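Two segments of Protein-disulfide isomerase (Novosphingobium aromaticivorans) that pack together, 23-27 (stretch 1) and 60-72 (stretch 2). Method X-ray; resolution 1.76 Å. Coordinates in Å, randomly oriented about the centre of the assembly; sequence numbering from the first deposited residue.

Stretch 1 23-27: VSYTC
Stretch 2 60-72: RDPIDMTVALITN

The start of a helix is rich in unpaired backbone NH groups, and a short loop can dock there by sharing the side chains that satisfy them. Protein-disulfide isomerase from Novosphingobium aromaticivorans offers a compact example, in which residues 23-27 pack against residues 60-72 and together bury 458 Å². Val-23 is extended (phi/psi -134/159) and points away from the contact; Ser-24 (-134/135) then opens a type I turn through Tyr-25 (-68/-20) and Thr-26 (-100/5) to Cys-27. In the second stretch, Arg-60 (-101/-21) and Asp-61 (-162/166) lead into a helix beginning at Pro-62. The backbones come nearest at Tyr-25 and Asp-64, whose CA atoms lie 5.2 Å apart.

Hydrogen bonds between charged and hydroxyl side chains dominate the helix start. Asp-61, chi1 p, is the N-cap: its OD1 accepts from Asp-64 N at 2.9 Å, while its OD2 accepts from Thr-26 OG1 at 2.6 Å. Asp-64, chi1 t with chi2 -2°, also uses both carboxylate oxygens. Its OD1 accepts from Tyr-25 N at 2.9 Å, tying the turn backbone to the helix, and its OD2 receives both Ser-24 OG at 2.6 Å and Arg-60 N at 2.9 Å. Ser-24 (t) and Thr-26 (p) each use the hydroxyl as donor to an aspartate and as acceptor from Arg-60, the dual role for which small hydroxyl residues are suited. The arginine, with chi1 to chi3 m, t, m and chi4 148°, gives NE to Ser-24 OG at 2.8 Å and NH2 to Thr-26 OG1 at 3.0 Å. Both oxygens sit at the guanidinium edge, near its plane, whereas Cys-27 CB lies over one face, 3.6 Å from Arg-60 NH2. Farther along the helix, Tyr-25 OH and Thr-71 OG1 (chi1 p) are hydrogen-bonded at 2.8 Å, giving the buried phenol a polar partner.

A water O lies 2.8 Å from Asp-64 OD1 and 3.2 Å from Val-23 O, linking the two stretches.

Apolar contacts centre on the Tyr-25 ring. Tyr-25, chi1 m and chi2 -70°, is buried and has the largest area covered by the other stretch. Val-67 (t) sets CG1 over one face of its ring, 3.6 Å from the centroid and 20° off the normal, a CH-pi contact. At Ala-68 the ring lies close to the helix backbone, with Tyr-25 CE2 3.7 Å from Ala-68 CA and 3.8 Å from Ala-68 CB. Beside the turn, the methyl Thr-26 CG2 meets Ile-63 CG2 at 3.8 Å.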

# COMPACT_ATOMS: atom_id res chain seq x y z
N VAL A 23 -0.37 -3.46 -4.23
CA VAL A 23 -1.56 -2.73 -3.75
C VAL A 23 -1.31 -1.22 -3.77
O VAL A 23 -0.18 -0.76 -3.72
CB VAL A 23 -2.03 -3.17 -2.33
CG1 VAL A 23 -2.40 -4.70 -2.31
CG2 VAL A 23 -0.96 -2.84 -1.27
N SER A 24 -2.42 -0.47 -3.81
CA SER A 24 -2.36 0.98 -3.93
C SER A 24 -3.30 1.60 -2.92
O SER A 24 -4.44 1.15 -2.81
CB SER A 24 -2.81 1.37 -5.34
OG SER A 24 -3.18 2.74 -5.39
N TYR A 25 -2.84 2.65 -2.23
CA TYR A 25 -3.68 3.31 -1.17
C TYR A 25 -4.91 4.03 -1.68
O TYR A 25 -5.83 4.31 -0.91
CB TYR A 25 -2.84 4.26 -0.29
CG TYR A 25 -1.78 3.53 0.49
CD1 TYR A 25 -2.13 2.69 1.56
CD2 TYR A 25 -0.42 3.67 0.18
CE1 TYR A 25 -1.17 2.00 2.28
CE2 TYR A 25 0.58 2.96 0.92
CZ TYR A 25 0.18 2.13 1.97
OH TYR A 25 1.13 1.45 2.68
N THR A 26 -4.92 4.37 -2.97
CA THR A 26 -6.05 5.14 -3.54
C THR A 26 -7.05 4.26 -4.30
O THR A 26 -7.99 4.77 -4.92
CB THR A 26 -5.56 6.27 -4.46
OG1 THR A 26 -4.70 5.72 -5.49
CG2 THR A 26 -4.82 7.33 -3.65
N CYS A 27 -6.83 2.95 -4.25
CA CYS A 27 -7.65 1.99 -5.00
C CYS A 27 -8.76 1.42 -4.11
O CYS A 27 -8.48 0.87 -3.04
CB CYS A 27 -6.74 0.86 -5.54
SG CYS A 27 -7.64 -0.55 -6.22
N ARG A 60 0.38 4.56 -7.70
CA ARG A 60 -0.30 4.86 -8.97
C ARG A 60 -0.43 6.35 -9.29
O ARG A 60 -0.68 6.71 -10.46
CB ARG A 60 -1.72 4.26 -8.99
CG ARG A 60 -1.77 2.71 -8.80
CD ARG A 60 -3.19 2.21 -8.96
NE ARG A 60 -4.08 2.93 -8.04
CZ ARG A 60 -5.36 3.20 -8.29
NH1 ARG A 60 -5.90 2.79 -9.43
NH2 ARG A 60 -6.08 3.89 -7.40
N ASP A 61 -0.33 7.18 -8.25
CA ASP A 61 -0.66 8.62 -8.34
C ASP A 61 -0.02 9.34 -7.13
O ASP A 61 0.47 8.70 -6.20
CB ASP A 61 -2.20 8.83 -8.43
CG ASP A 61 -2.94 8.35 -7.19
OD1 ASP A 61 -2.68 8.92 -6.12
OD2 ASP A 61 -3.75 7.39 -7.29
N PRO A 62 0.06 10.69 -7.17
CA PRO A 62 0.78 11.39 -6.10
C PRO A 62 0.08 11.34 -4.73
O PRO A 62 0.73 11.58 -3.73
CB PRO A 62 0.88 12.84 -6.62
CG PRO A 62 0.53 12.76 -8.06
CD PRO A 62 -0.43 11.62 -8.20
N ILE A 63 -1.24 11.09 -4.71
CA ILE A 63 -1.96 10.93 -3.42
C ILE A 63 -1.52 9.62 -2.74
O ILE A 63 -1.14 9.60 -1.55
CB ILE A 63 -3.47 10.97 -3.63
CG1 ILE A 63 -3.87 12.32 -4.23
CG2 ILE A 63 -4.23 10.85 -2.27
CD1 ILE A 63 -5.23 12.25 -4.90
N ASP A 64 -1.57 8.55 -3.52
CA ASP A 64 -0.97 7.24 -3.18
C ASP A 64 0.48 7.40 -2.69
O ASP A 64 0.85 6.89 -1.63
CB ASP A 64 -1.01 6.37 -4.44
CG ASP A 64 -0.89 4.88 -4.15
OD1 ASP A 64 -0.75 4.45 -2.98
OD2 ASP A 64 -0.95 4.11 -5.15
N MET A 65 1.29 8.13 -3.47
CA MET A 65 2.69 8.39 -3.12
C MET A 65 2.80 9.03 -1.73
O MET A 65 3.66 8.66 -0.94
CB MET A 65 3.39 9.29 -4.15
CG MET A 65 4.90 9.48 -3.84
SD MET A 65 5.95 7.96 -3.77
CE MET A 65 6.31 7.86 -5.53
N THR A 66 1.93 10.02 -1.46
CA THR A 66 1.96 10.73 -0.17
C THR A 66 1.68 9.77 0.98
O THR A 66 2.39 9.77 1.98
CB THR A 66 0.95 11.90 -0.18
OG1 THR A 66 1.23 12.78 -1.27
CG2 THR A 66 1.00 12.70 1.16
N VAL A 67 0.65 8.93 0.83
CA VAL A 67 0.37 7.90 1.85
C VAL A 67 1.54 6.90 2.01
O VAL A 67 1.93 6.55 3.13
CB VAL A 67 -0.92 7.16 1.53
CG1 VAL A 67 -1.16 6.11 2.59
CG2 VAL A 67 -2.07 8.16 1.51
N ALA A 68 2.11 6.47 0.88
CA ALA A 68 3.22 5.52 0.90
C ALA A 68 4.48 6.11 1.53
O ALA A 68 5.24 5.39 2.18
CB ALA A 68 3.50 4.97 -0.51
N LEU A 69 4.69 7.41 1.39
CA LEU A 69 5.81 8.03 2.13
C LEU A 69 5.61 7.87 3.62
O LEU A 69 6.55 7.48 4.32
CB LEU A 69 5.99 9.51 1.75
CG LEU A 69 6.57 9.71 0.35
CD1 LEU A 69 6.24 11.15 -0.11
CD2 LEU A 69 8.09 9.37 0.28
N ILE A 70 4.39 8.08 4.10
CA ILE A 70 4.06 7.98 5.52
C ILE A 70 4.27 6.55 6.01
O ILE A 70 5.06 6.33 6.94
CB ILE A 70 2.64 8.48 5.85
CG1 ILE A 70 2.43 9.93 5.37
CG2 ILE A 70 2.35 8.36 7.35
CD1 ILE A 70 0.97 10.40 5.41
N THR A 71 3.62 5.58 5.36
CA THR A 71 3.73 4.17 5.82
C THR A 71 5.16 3.61 5.72
O THR A 71 5.57 2.77 6.53
CB THR A 71 2.70 3.25 5.11
OG1 THR A 71 3.05 3.13 3.72
CG2 THR A 71 1.28 3.81 5.23
N ASN A 72 5.95 4.11 4.77
CA ASN A 72 7.33 3.66 4.62
C ASN A 72 8.36 4.38 5.49
O ASN A 72 9.53 3.96 5.51
CB ASN A 72 7.77 3.65 3.15
CG ASN A 72 7.14 2.52 2.36
OD1 ASN A 72 7.76 1.46 2.19
ND2 ASN A 72 5.91 2.73 1.89
O HOH W 1 0.82 2.18 -3.06